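Long-range contacts in VAO-type flavoprotein oxidase VAO615 (Myceliophthora thermophila, PDB 6F72), which probably works as an FAD-dependent oxidoreductase whose reduced, bicovalently bound flavin reacts rapidly with molecular oxygen, although no substrate has been identified: residues 61-66 and 108-114; 139-143 and 168-172; 241-246 and 452-458; 442-446 and 478-482. All coordinates share one frame; numbering follows the deposited sequence.

Contact 1: residues 61-66 and 108-114; sequences ASVCHK and CVPFTDP
Two disulfide-bonded loops meet here: the short 3-10 turn around C64, tied to C77, and the loop 108-114 that begins at C108, tied to C118. H65 reaches into the second loop and touches it with the edge of its imidazole. CG stands beside the backbone N (chi1 -56°), which turns the ring back towards the carbonyls of 108-114. H65 NE2 donates to V109 O at 2.9 Å, with V109 O tilted slightly from the ring plane. On the other side of CE1, H65 ND1 gives a longer bond to P114 O, 3.3 Å, arriving above that carbonyl's plane. P114 O also takes a weak bond from K66 N. T112 OG1 sits at the ring edge, 3.1 Å from H65 CE1. Around C64 and A61 the contact is apolar: C64 SG lies 3.7 Å from P110 CB, and A61 CB packs 3.8 Å from P110 CG. A water accepts from A61 N and donates to C108 O, bridging the two residues. Having both ring N-H groups face carbonyl oxygens is consistent with a doubly protonated H65, whose positive charge those oxygens would stabilise, so the loops are joined by one imidazole as well as by apolar packing beside their disulfides.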
loop_
_atom_site.group_PDB
_atom_site.type_symbol
_atom_site.label_atom_id
_atom_site.label_comp_id
_atom_site.label_asym_id
_atom_site.label_seq_id
_atom_site.Cartn_x
_atom_site.Cartn_y
_atom_site.Cartn_z
ATOM N N ALA A 61 16.775 15.000 3.897
ATOM C CA ALA A 61 16.762 16.476 3.842
ATOM C C ALA A 61 17.719 17.165 4.829
ATOM O O ALA A 61 17.634 18.377 5.041
ATOM C CB ALA A 61 15.337 17.014 3.985
ATOM N N SER A 62 18.653 16.410 5.411
ATOM C CA SER A 62 19.697 17.020 6.242
ATOM C C SER A 62 20.545 18.016 5.437
ATOM O O SER A 62 21.066 18.974 6.007
ATOM C CB SER A 62 20.592 15.969 6.874
ATOM O OG SER A 62 21.465 15.461 5.904
ATOM N N VAL A 63 20.655 17.786 4.122
ATOM C CA VAL A 63 21.249 18.757 3.176
ATOM C C VAL A 63 20.561 20.139 3.170
ATOM O O VAL A 63 21.153 21.142 2.749
ATOM C CB VAL A 63 21.334 18.206 1.724
ATOM C CG1 VAL A 63 22.314 17.052 1.648
ATOM C CG2 VAL A 63 19.968 17.797 1.188
ATOM N N CYS A 64 19.319 20.171 3.647
ATOM C CA CYS A 64 18.510 21.392 3.744
ATOM C C CYS A 64 18.675 22.112 5.083
ATOM O O CYS A 64 18.060 23.155 5.307
ATOM C CB CYS A 64 17.040 21.044 3.505
ATOM S SG CYS A 64 16.712 20.560 1.798
ATOM N N HIS A 65 19.512 21.554 5.964
ATOM C CA HIS A 65 19.750 22.108 7.304
ATOM C C HIS A 65 21.217 22.093 7.704
ATOM O O HIS A 65 22.035 21.480 7.030
ATOM C CB HIS A 65 18.891 21.404 8.353
ATOM C CG HIS A 65 17.434 21.443 8.040
ATOM N ND1 HIS A 65 16.643 22.538 8.321
ATOM C CD2 HIS A 65 16.633 20.545 7.421
ATOM C CE1 HIS A 65 15.410 22.300 7.913
ATOM N NE2 HIS A 65 15.373 21.094 7.373
ATOM N N LYS A 66 21.522 22.763 8.815
ATOM C CA LYS A 66 22.889 23.092 9.204
ATOM C C LYS A 66 23.420 22.259 10.372
ATOM O O LYS A 66 24.630 22.001 10.445
ATOM C CB LYS A 66 22.994 24.597 9.473
ATOM C CG LYS A 66 22.985 25.398 8.177
ATOM C CD LYS A 66 22.312 26.757 8.285
ATOM C CE LYS A 66 22.881 27.692 7.218
ATOM N NZ LYS A 66 21.989 28.844 6.884
ATOM N N CYS A 108 12.699 17.048 9.731
ATOM C CA CYS A 108 13.839 17.262 8.859
ATOM C C CYS A 108 13.388 17.171 7.416
ATOM O O CYS A 108 13.618 16.172 6.738
ATOM C CB CYS A 108 14.970 16.263 9.144
ATOM S SG CYS A 108 16.475 16.670 8.220
ATOM N N VAL A 109 12.740 18.234 6.959
ATOM C CA VAL A 109 12.134 18.295 5.631
ATOM C C VAL A 109 12.768 19.428 4.825
ATOM O O VAL A 109 13.391 20.316 5.422
ATOM C CB VAL A 109 10.601 18.491 5.732
ATOM C CG1 VAL A 109 9.933 17.235 6.291
ATOM C CG2 VAL A 109 10.256 19.738 6.556
ATOM N N PRO A 110 12.614 19.422 3.475
ATOM C CA PRO A 110 13.260 20.455 2.634
ATOM C C PRO A 110 12.623 21.853 2.651
ATOM O O PRO A 110 13.197 22.787 2.082
ATOM C CB PRO A 110 13.147 19.874 1.213
ATOM C CG PRO A 110 12.863 18.417 1.407
ATOM C CD PRO A 110 11.992 18.388 2.628
ATOM N N PHE A 111 11.479 22.003 3.314
ATOM C CA PHE A 111 10.663 23.211 3.167
ATOM C C PHE A 111 10.633 24.111 4.406
ATOM O O PHE A 111 9.969 25.141 4.403
ATOM C CB PHE A 111 9.248 22.836 2.670
ATOM C CG PHE A 111 9.254 22.095 1.357
ATOM C CD1 PHE A 111 9.452 22.776 0.149
ATOM C CD2 PHE A 111 9.111 20.705 1.324
ATOM C CE1 PHE A 111 9.478 22.088 -1.061
ATOM C CE2 PHE A 111 9.129 20.011 0.115
ATOM C CZ PHE A 111 9.311 20.709 -1.080
ATOM N N THR A 112 11.355 23.716 5.452
ATOM C CA THR A 112 11.490 24.526 6.651
ATOM C C THR A 112 12.765 25.367 6.620
ATOM O O THR A 112 13.598 25.245 5.706
ATOM C CB THR A 112 11.488 23.680 7.932
ATOM O OG1 THR A 112 12.348 22.554 7.759
ATOM C CG2 THR A 112 10.081 23.213 8.261
ATOM N N ASP A 113 12.891 26.238 7.623
ATOM C CA ASP A 113 14.061 27.060 7.806
ATOM C C ASP A 113 15.330 26.216 7.921
ATOM O O ASP A 113 15.341 25.247 8.689
ATOM C CB ASP A 113 13.906 27.916 9.051
ATOM C CG ASP A 113 14.843 29.091 9.043
ATOM O OD1 ASP A 113 16.044 28.922 9.316
ATOM O OD2 ASP A 113 14.373 30.188 8.734
ATOM N N PRO A 114 16.400 26.581 7.163
ATOM C CA PRO A 114 17.702 25.891 7.223
ATOM C C PRO A 114 18.306 25.821 8.627
ATOM O O PRO A 114 18.937 24.806 8.982
ATOM C CB PRO A 114 18.578 26.729 6.294
ATOM C CG PRO A 114 17.618 27.234 5.275
ATOM C CD PRO A 114 16.369 27.558 6.054
HETATM O O HOH W 1 14.592 13.898 5.104
#

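Contact 2: residues 139-143 and 168-172; sequences ALKFA and ALSLW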
loop_
_atom_site.group_PDB
_atom_site.type_symbol
_atom_site.label_atom_id
_atom_site.label_comp_id
_atom_site.label_asym_id
_atom_site.label_seq_id
_atom_site.Cartn_x
_atom_site.Cartn_y
_atom_site.Cartn_z
ATOM N N ALA A 139 19.619 -8.596 14.861
ATOM C CA ALA A 139 18.910 -7.372 15.237
ATOM C C ALA A 139 17.802 -7.616 16.260
ATOM O O ALA A 139 17.668 -6.849 17.226
ATOM C CB ALA A 139 18.368 -6.666 14.009
ATOM N N LEU A 140 17.042 -8.696 16.048
ATOM C CA LEU A 140 16.003 -9.135 16.985
ATOM C C LEU A 140 16.585 -9.499 18.349
ATOM O O LEU A 140 16.042 -9.100 19.375
ATOM C CB LEU A 140 15.191 -10.310 16.414
ATOM C CG LEU A 140 14.273 -10.112 15.197
ATOM C CD1 LEU A 140 13.762 -11.450 14.678
ATOM C CD2 LEU A 140 13.095 -9.196 15.502
ATOM N N LYS A 141 17.700 -10.233 18.360
ATOM C CA LYS A 141 18.358 -10.605 19.620
ATOM C C LYS A 141 18.808 -9.360 20.376
ATOM O O LYS A 141 18.591 -9.249 21.589
ATOM C CB LYS A 141 19.565 -11.527 19.397
ATOM C CG LYS A 141 19.196 -12.961 19.118
ATOM C CD LYS A 141 20.186 -13.923 19.757
ATOM C CE LYS A 141 19.591 -15.320 19.875
ATOM N NZ LYS A 141 18.270 -15.331 20.577
ATOM N N PHE A 142 19.429 -8.438 19.640
ATOM C CA PHE A 142 19.927 -7.185 20.190
ATOM C C PHE A 142 18.790 -6.339 20.758
ATOM O O PHE A 142 18.878 -5.866 21.901
ATOM C CB PHE A 142 20.690 -6.400 19.118
ATOM C CG PHE A 142 21.207 -5.065 19.590
ATOM C CD1 PHE A 142 20.418 -3.915 19.492
ATOM C CD2 PHE A 142 22.484 -4.956 20.144
ATOM C CE1 PHE A 142 20.899 -2.688 19.932
ATOM C CE2 PHE A 142 22.961 -3.734 20.582
ATOM C CZ PHE A 142 22.167 -2.599 20.476
ATOM N N ALA A 143 17.740 -6.149 19.954
ATOM C CA ALA A 143 16.590 -5.329 20.355
ATOM C C ALA A 143 15.890 -5.929 21.564
ATOM O O ALA A 143 15.485 -5.199 22.471
ATOM C CB ALA A 143 15.621 -5.130 19.204
ATOM N N ALA A 168 13.559 3.822 17.322
ATOM C CA ALA A 168 13.499 2.431 16.896
ATOM C C ALA A 168 14.740 1.959 16.147
ATOM O O ALA A 168 15.466 2.765 15.533
ATOM C CB ALA A 168 12.268 2.188 16.042
ATOM N N LEU A 169 14.976 0.648 16.239
ATOM C CA LEU A 169 15.859 -0.065 15.336
ATOM C C LEU A 169 14.994 -0.606 14.204
ATOM O O LEU A 169 14.034 -1.343 14.457
ATOM C CB LEU A 169 16.558 -1.216 16.072
ATOM C CG LEU A 169 17.548 -2.074 15.280
ATOM C CD1 LEU A 169 18.774 -1.261 14.917
ATOM C CD2 LEU A 169 17.927 -3.313 16.072
ATOM N N SER A 170 15.327 -0.228 12.973
ATOM C CA SER A 170 14.519 -0.601 11.811
ATOM C C SER A 170 15.158 -1.719 10.999
ATOM O O SER A 170 16.347 -1.668 10.687
ATOM C CB SER A 170 14.250 0.611 10.912
ATOM O OG SER A 170 13.692 0.224 9.660
ATOM N N LEU A 171 14.352 -2.725 10.662
ATOM C CA LEU A 171 14.783 -3.785 9.766
ATOM C C LEU A 171 14.448 -3.326 8.370
ATOM O O LEU A 171 13.280 -3.277 7.967
ATOM C CB LEU A 171 14.118 -5.121 10.109
ATOM C CG LEU A 171 14.297 -5.560 11.563
ATOM C CD1 LEU A 171 13.399 -6.732 11.906
ATOM C CD2 LEU A 171 15.760 -5.868 11.858
ATOM N N TRP A 172 15.493 -2.941 7.650
ATOM C CA TRP A 172 15.331 -2.327 6.349
ATOM C C TRP A 172 15.509 -3.403 5.303
ATOM O O TRP A 172 16.612 -3.894 5.109
ATOM C CB TRP A 172 16.327 -1.168 6.176
ATOM C CG TRP A 172 16.209 -0.384 4.902
ATOM C CD1 TRP A 172 15.059 0.021 4.297
ATOM C CD2 TRP A 172 17.283 0.141 4.105
ATOM N NE1 TRP A 172 15.336 0.742 3.163
ATOM C CE2 TRP A 172 16.694 0.842 3.020
ATOM C CE3 TRP A 172 18.686 0.084 4.197
ATOM C CZ2 TRP A 172 17.456 1.482 2.025
ATOM C CZ3 TRP A 172 19.451 0.726 3.201
ATOM C CH2 TRP A 172 18.821 1.412 2.127
#
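L169 is the first residue of strand 169-172 to meet helix 133-146, sending its CD2 methyl in among A139, F142 and A143. Its CG lies opposite the backbone N across the first torsion (chi1 -179°), and the chain extends towards the helix with CD2 leading. That methyl is 4.0 Å from A139 CB and 3.7 Å from A139 O, a carbonyl already engaged by A143 N one turn on. It is also 4.3 Å from A143 CB and, obliquely to the ring, 4.3 Å from F142 CD1. The same leucine touches W43 and L46 of helix 40-49, and F142 packs against W43 as well, making this a three-way junction.

S170 turns to the other side of the sheet, and its backbone pairs with strand 126-129. L171 comes back to the helix. Its CG is turned differently from that of L169, beside the backbone N and anti to the carbonyl carbon (chi1 -54°), and its two methyls go to neighbouring helix residues: L171 CD2 presses on A139 CB at 3.5 Å, tighter than usual for two carbons, while L171 CD1 meets L140 CD2 more loosely at 4.4 Å. W172 faces away again, towards a glycan.

Helix and strand run nearly antiparallel, at 170°, with their axes 10.0 Å apart, an alpha-on-beta layer within the PCMH-type FAD-binding domain. Small alanines on the helix and branched leucines on the strand make the fit. The contacts between these two segments are apolar van der Waals ones, apart from a methyl resting on A139 O, so here helix and strand fit by shape and by exclusion of water.

Contact 3: residues 241-246 and 452-458; sequences SSSYGV and SFSVADK
S242 and K458 carry most of the polar load where the short helix 241-244 of the FAD-binding domain docks on the loop leaving strand 448-452, a strand of the seven-stranded antiparallel sheet. K458 reaches back from further along that loop. Its chain runs extended until a bend at the last torsion (chi4 80°) brings NZ between two carbonyls. K458 NZ donates to S242 O at 2.7 Å, from above the carbonyl plane, and to S454 O of its own loop at 2.8 Å. The aliphatic part is used too: K458 CD lies 3.6 Å from G245 N, an amide whose hydrogen goes to S241 O in the helical manner. A methionine in place of K458 would probably leave S242 O and S454 O without their shared ammonium donor and remove one of the two direct hydrogen bonds between loop and helix.

S242 OG accepts from S454 N at 3.2 Å, fairly straight at 153°, and is also hydrogen-bonded to N338 O. The amide of S242 is met by a water that donates weakly to S452 O. S454 O receives a second, softer approach from S242 CA, a nearly linear CA-H...O contact. S454 OG turns to D335, so the polar ends of this serine are taken up on both sides.

G245 is the first residue to leave helical backbone angles, with a positive phi of 82°, where a CB would jam against the preceding carbonyl. Its own carbonyl, G245 O, accepts from S241 OG at 3.0 Å. Beside it the packing turns apolar: V455 CG1 lies 3.8 Å from S241 CB and 4.1 Å from V246 CG1.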
loop_
_atom_site.group_PDB
_atom_site.type_symbol
_atom_site.label_atom_id
_atom_site.label_comp_id
_atom_site.label_asym_id
_atom_site.label_seq_id
_atom_site.Cartn_x
_atom_site.Cartn_y
_atom_site.Cartn_z
ATOM N N SER A 241 -6.719 -7.874 -10.924
ATOM C CA SER A 241 -7.428 -8.629 -9.900
ATOM C C SER A 241 -8.705 -9.322 -10.384
ATOM O O SER A 241 -9.029 -10.402 -9.895
ATOM C CB SER A 241 -7.677 -7.780 -8.659
ATOM O OG SER A 241 -6.465 -7.638 -7.939
ATOM N N SER A 242 -9.378 -8.740 -11.377
ATOM C CA SER A 242 -10.564 -9.360 -11.985
ATOM C C SER A 242 -10.201 -10.636 -12.739
ATOM O O SER A 242 -11.054 -11.506 -12.937
ATOM C CB SER A 242 -11.264 -8.404 -12.940
ATOM O OG SER A 242 -11.797 -7.306 -12.245
ATOM N N SER A 243 -8.947 -10.723 -13.178
ATOM C CA SER A 243 -8.456 -11.907 -13.855
ATOM C C SER A 243 -7.840 -12.919 -12.883
ATOM O O SER A 243 -8.033 -14.131 -13.064
ATOM C CB SER A 243 -7.469 -11.543 -14.964
ATOM O OG SER A 243 -8.129 -10.938 -16.060
ATOM N N TYR A 244 -7.126 -12.444 -11.853
ATOM C CA TYR A 244 -6.346 -13.350 -10.985
ATOM C C TYR A 244 -6.483 -13.216 -9.464
ATOM O O TYR A 244 -5.694 -13.809 -8.714
ATOM C CB TYR A 244 -4.868 -13.293 -11.349
ATOM C CG TYR A 244 -4.551 -13.337 -12.827
ATOM C CD1 TYR A 244 -4.811 -14.480 -13.607
ATOM C CD2 TYR A 244 -3.958 -12.240 -13.442
ATOM C CE1 TYR A 244 -4.490 -14.499 -14.964
ATOM C CE2 TYR A 244 -3.635 -12.251 -14.789
ATOM C CZ TYR A 244 -3.894 -13.370 -15.541
ATOM O OH TYR A 244 -3.547 -13.319 -16.865
ATOM N N GLY A 245 -7.467 -12.451 -9.005
ATOM C CA GLY A 245 -7.660 -12.251 -7.571
ATOM C C GLY A 245 -6.737 -11.185 -7.016
ATOM O O GLY A 245 -5.971 -10.556 -7.759
ATOM N N VAL A 246 -6.805 -10.980 -5.700
ATOM C CA VAL A 246 -5.923 -10.014 -5.029
ATOM C C VAL A 246 -4.531 -10.607 -4.905
ATOM O O VAL A 246 -4.371 -11.801 -5.048
ATOM C CB VAL A 246 -6.461 -9.551 -3.640
ATOM C CG1 VAL A 246 -7.847 -8.970 -3.778
ATOM C CG2 VAL A 246 -6.441 -10.682 -2.625
ATOM N N SER A 452 -11.842 -0.920 -9.774
ATOM C CA SER A 452 -12.962 -1.844 -9.880
ATOM C C SER A 452 -12.458 -3.247 -10.178
ATOM O O SER A 452 -11.476 -3.429 -10.916
ATOM C CB SER A 452 -13.951 -1.368 -10.938
ATOM O OG SER A 452 -13.314 -1.183 -12.187
ATOM N N PHE A 453 -13.138 -4.232 -9.597
ATOM C CA PHE A 453 -12.669 -5.623 -9.594
ATOM C C PHE A 453 -13.788 -6.594 -9.241
ATOM O O PHE A 453 -14.732 -6.233 -8.531
ATOM C CB PHE A 453 -11.523 -5.798 -8.574
ATOM C CG PHE A 453 -11.909 -5.437 -7.167
ATOM C CD1 PHE A 453 -12.482 -6.388 -6.316
ATOM C CD2 PHE A 453 -11.734 -4.143 -6.700
ATOM C CE1 PHE A 453 -12.868 -6.054 -5.028
ATOM C CE2 PHE A 453 -12.108 -3.803 -5.410
ATOM C CZ PHE A 453 -12.676 -4.754 -4.570
ATOM N N SER A 454 -13.655 -7.828 -9.727
ATOM C CA SER A 454 -14.419 -8.966 -9.232
ATOM C C SER A 454 -13.415 -10.051 -8.821
ATOM O O SER A 454 -12.675 -10.557 -9.658
ATOM C CB SER A 454 -15.391 -9.471 -10.299
ATOM O OG SER A 454 -16.119 -10.580 -9.816
ATOM N N VAL A 455 -13.368 -10.373 -7.529
ATOM C CA VAL A 455 -12.371 -11.314 -6.987
ATOM C C VAL A 455 -13.007 -12.508 -6.235
ATOM O O VAL A 455 -12.353 -13.163 -5.407
ATOM C CB VAL A 455 -11.304 -10.612 -6.102
ATOM C CG1 VAL A 455 -10.460 -9.617 -6.907
ATOM C CG2 VAL A 455 -11.931 -9.952 -4.882
ATOM N N ALA A 456 -14.284 -12.771 -6.510
ATOM C CA ALA A 456 -14.967 -13.918 -5.935
ATOM C C ALA A 456 -14.829 -15.125 -6.866
ATOM O O ALA A 456 -14.670 -14.966 -8.085
ATOM C CB ALA A 456 -16.434 -13.593 -5.678
ATOM N N ASP A 457 -14.844 -16.319 -6.275
ATOM C CA ASP A 457 -14.969 -17.606 -7.011
ATOM C C ASP A 457 -13.831 -17.925 -8.009
ATOM O O ASP A 457 -14.026 -18.561 -9.057
ATOM C CB ASP A 457 -16.364 -17.734 -7.662
ATOM C CG ASP A 457 -17.497 -17.507 -6.668
ATOM O OD1 ASP A 457 -17.526 -18.192 -5.615
ATOM O OD2 ASP A 457 -18.356 -16.640 -6.940
ATOM N N LYS A 458 -12.642 -17.450 -7.662
ATOM C CA LYS A 458 -11.408 -17.870 -8.300
ATOM C C LYS A 458 -10.671 -18.765 -7.317
ATOM O O LYS A 458 -10.767 -18.560 -6.096
ATOM C CB LYS A 458 -10.543 -16.671 -8.608
ATOM C CG LYS A 458 -11.111 -15.766 -9.672
ATOM C CD LYS A 458 -10.414 -14.428 -9.575
ATOM C CE LYS A 458 -10.650 -13.651 -10.843
ATOM N NZ LYS A 458 -11.988 -13.002 -10.838
HETATM O O HOH W 2 -9.061 -5.691 -11.058
#

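Contact 4: residues 442-446 and 478-482; sequences VPAFS and PAGSW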
loop_
_atom_site.group_PDB
_atom_site.type_symbol
_atom_site.label_atom_id
_atom_site.label_comp_id
_atom_site.label_asym_id
_atom_site.label_seq_id
_atom_site.Cartn_x
_atom_site.Cartn_y
_atom_site.Cartn_z
ATOM N N VAL A 442 -14.868 18.764 -1.401
ATOM C CA VAL A 442 -13.737 18.917 -0.489
ATOM C C VAL A 442 -12.465 19.004 -1.363
ATOM O O VAL A 442 -11.963 17.973 -1.816
ATOM C CB VAL A 442 -13.672 17.749 0.545
ATOM C CG1 VAL A 442 -12.702 18.074 1.670
ATOM C CG2 VAL A 442 -15.046 17.449 1.135
ATOM N N PRO A 443 -11.948 20.235 -1.615
ATOM C CA PRO A 443 -10.909 20.433 -2.659
ATOM C C PRO A 443 -9.561 19.724 -2.425
ATOM O O PRO A 443 -8.868 19.371 -3.401
ATOM C CB PRO A 443 -10.742 21.963 -2.708
ATOM C CG PRO A 443 -11.967 22.502 -2.055
ATOM C CD PRO A 443 -12.297 21.516 -0.978
ATOM N N ALA A 444 -9.194 19.502 -1.162
ATOM C CA ALA A 444 -7.990 18.715 -0.851
ATOM C C ALA A 444 -8.124 17.188 -1.129
ATOM O O ALA A 444 -7.124 16.474 -1.220
ATOM C CB ALA A 444 -7.564 18.967 0.587
ATOM N N PHE A 445 -9.358 16.708 -1.277
ATOM C CA PHE A 445 -9.638 15.281 -1.432
ATOM C C PHE A 445 -10.283 14.927 -2.775
ATOM O O PHE A 445 -10.663 13.762 -3.005
ATOM C CB PHE A 445 -10.504 14.797 -0.268
ATOM C CG PHE A 445 -9.795 14.788 1.064
ATOM C CD1 PHE A 445 -9.658 15.960 1.817
ATOM C CD2 PHE A 445 -9.289 13.604 1.583
ATOM C CE1 PHE A 445 -9.011 15.945 3.050
ATOM C CE2 PHE A 445 -8.653 13.579 2.824
ATOM C CZ PHE A 445 -8.508 14.752 3.555
ATOM N N SER A 446 -10.366 15.919 -3.666
ATOM C CA SER A 446 -10.962 15.773 -4.998
ATOM C C SER A 446 -9.952 16.214 -6.074
ATOM O O SER A 446 -9.233 17.170 -5.835
ATOM C CB SER A 446 -12.251 16.593 -5.079
ATOM O OG SER A 446 -12.800 16.614 -6.391
ATOM N N PRO A 478 -10.417 8.247 -1.533
ATOM C CA PRO A 478 -10.299 9.704 -1.318
ATOM C C PRO A 478 -9.023 10.051 -0.554
ATOM O O PRO A 478 -8.833 9.598 0.580
ATOM C CB PRO A 478 -11.549 10.036 -0.504
ATOM C CG PRO A 478 -12.542 9.051 -0.997
ATOM C CD PRO A 478 -11.748 7.770 -1.114
ATOM N N ALA A 479 -8.152 10.822 -1.198
ATOM C CA ALA A 479 -6.828 11.090 -0.655
ATOM C C ALA A 479 -6.555 12.589 -0.575
ATOM O O ALA A 479 -6.660 13.307 -1.575
ATOM C CB ALA A 479 -5.755 10.377 -1.473
ATOM N N GLY A 480 -6.211 13.029 0.632
ATOM C CA GLY A 480 -5.870 14.420 0.916
ATOM C C GLY A 480 -4.413 14.694 0.646
ATOM O O GLY A 480 -3.517 13.987 1.152
ATOM N N SER A 481 -4.178 15.720 -0.166
ATOM C CA SER A 481 -2.828 16.191 -0.465
ATOM C C SER A 481 -2.223 16.910 0.728
ATOM O O SER A 481 -2.939 17.393 1.607
ATOM C CB SER A 481 -2.837 17.083 -1.703
ATOM O OG SER A 481 -3.878 18.034 -1.610
ATOM N N TRP A 482 -0.897 16.932 0.772
ATOM C CA TRP A 482 -0.160 17.756 1.727
ATOM C C TRP A 482 0.031 19.149 1.124
ATOM O O TRP A 482 0.044 19.310 -0.102
ATOM C CB TRP A 482 1.179 17.107 2.017
ATOM C CG TRP A 482 1.990 17.757 3.062
ATOM C CD1 TRP A 482 2.997 18.658 2.868
ATOM C CD2 TRP A 482 1.898 17.551 4.479
ATOM N NE1 TRP A 482 3.531 19.025 4.066
ATOM C CE2 TRP A 482 2.888 18.363 5.077
ATOM C CE3 TRP A 482 1.079 16.762 5.303
ATOM C CZ2 TRP A 482 3.092 18.412 6.466
ATOM C CZ3 TRP A 482 1.281 16.808 6.689
ATOM C CH2 TRP A 482 2.286 17.634 7.254
#
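F445, last residue of a type I beta turn that leads into strand 448-452, lies on G480 at the end of strand 472-480, the strand next to 448-452 in the seven-stranded antiparallel sheet. This is the tight part. G480 CA stands over one face of the ring, 3.6 Å from the F445 centroid and 16° off the normal, a CH-pi contact; G480 N comes within 3.3 Å of F445 CD2. F445 CG lies beside the backbone N (chi1 -69°), which sets the ring flat against the strand. A side chain on G480 would run into F445 CZ, so only a glycine lets the ring come this close. Y497 and L502 of helix 488-508 and F412 of the adjoining strand also pack on F445. A serine in place of F445 would probably open a gap over G480 and leave those neighbours without their apolar partner.

The other side is looser. A444 and S481 are partly exposed, and their side chains barely meet, A444 CB to S481 OG being 4.4 Å. Backbone takes over here: S481 N donates to A444 O at 3.2 Å, and G480 CA points a hydrogen at the same oxygen. On the neighbouring residue pair, F445 CA makes an almost linear CA-H...O contact with A479 O, 3.6 Å long.

How the contacts relate
From the N terminus, contact 1 comes first, folding the chain between 61-66 and 108-114 back on itself, a span that contains helices but no strand. Contact 2 then closes a shorter loop, bringing helix 133-146 onto strand 169-172 in the FAD-binding domain. Both are complete before contact 3 opens. Contact 3 makes the long jump, from 241-246 to 452-458, joining the FAD-binding domain to the seven-stranded sheet. Contact 4 starts inside that span and ends beyond it, so the two cross, linked through strand 448-452. Contacts 1 and 4 come within about 6 Å at nearest atoms without touching, whereas contacts 1 and 3 lie on opposite sides of the chain's centre.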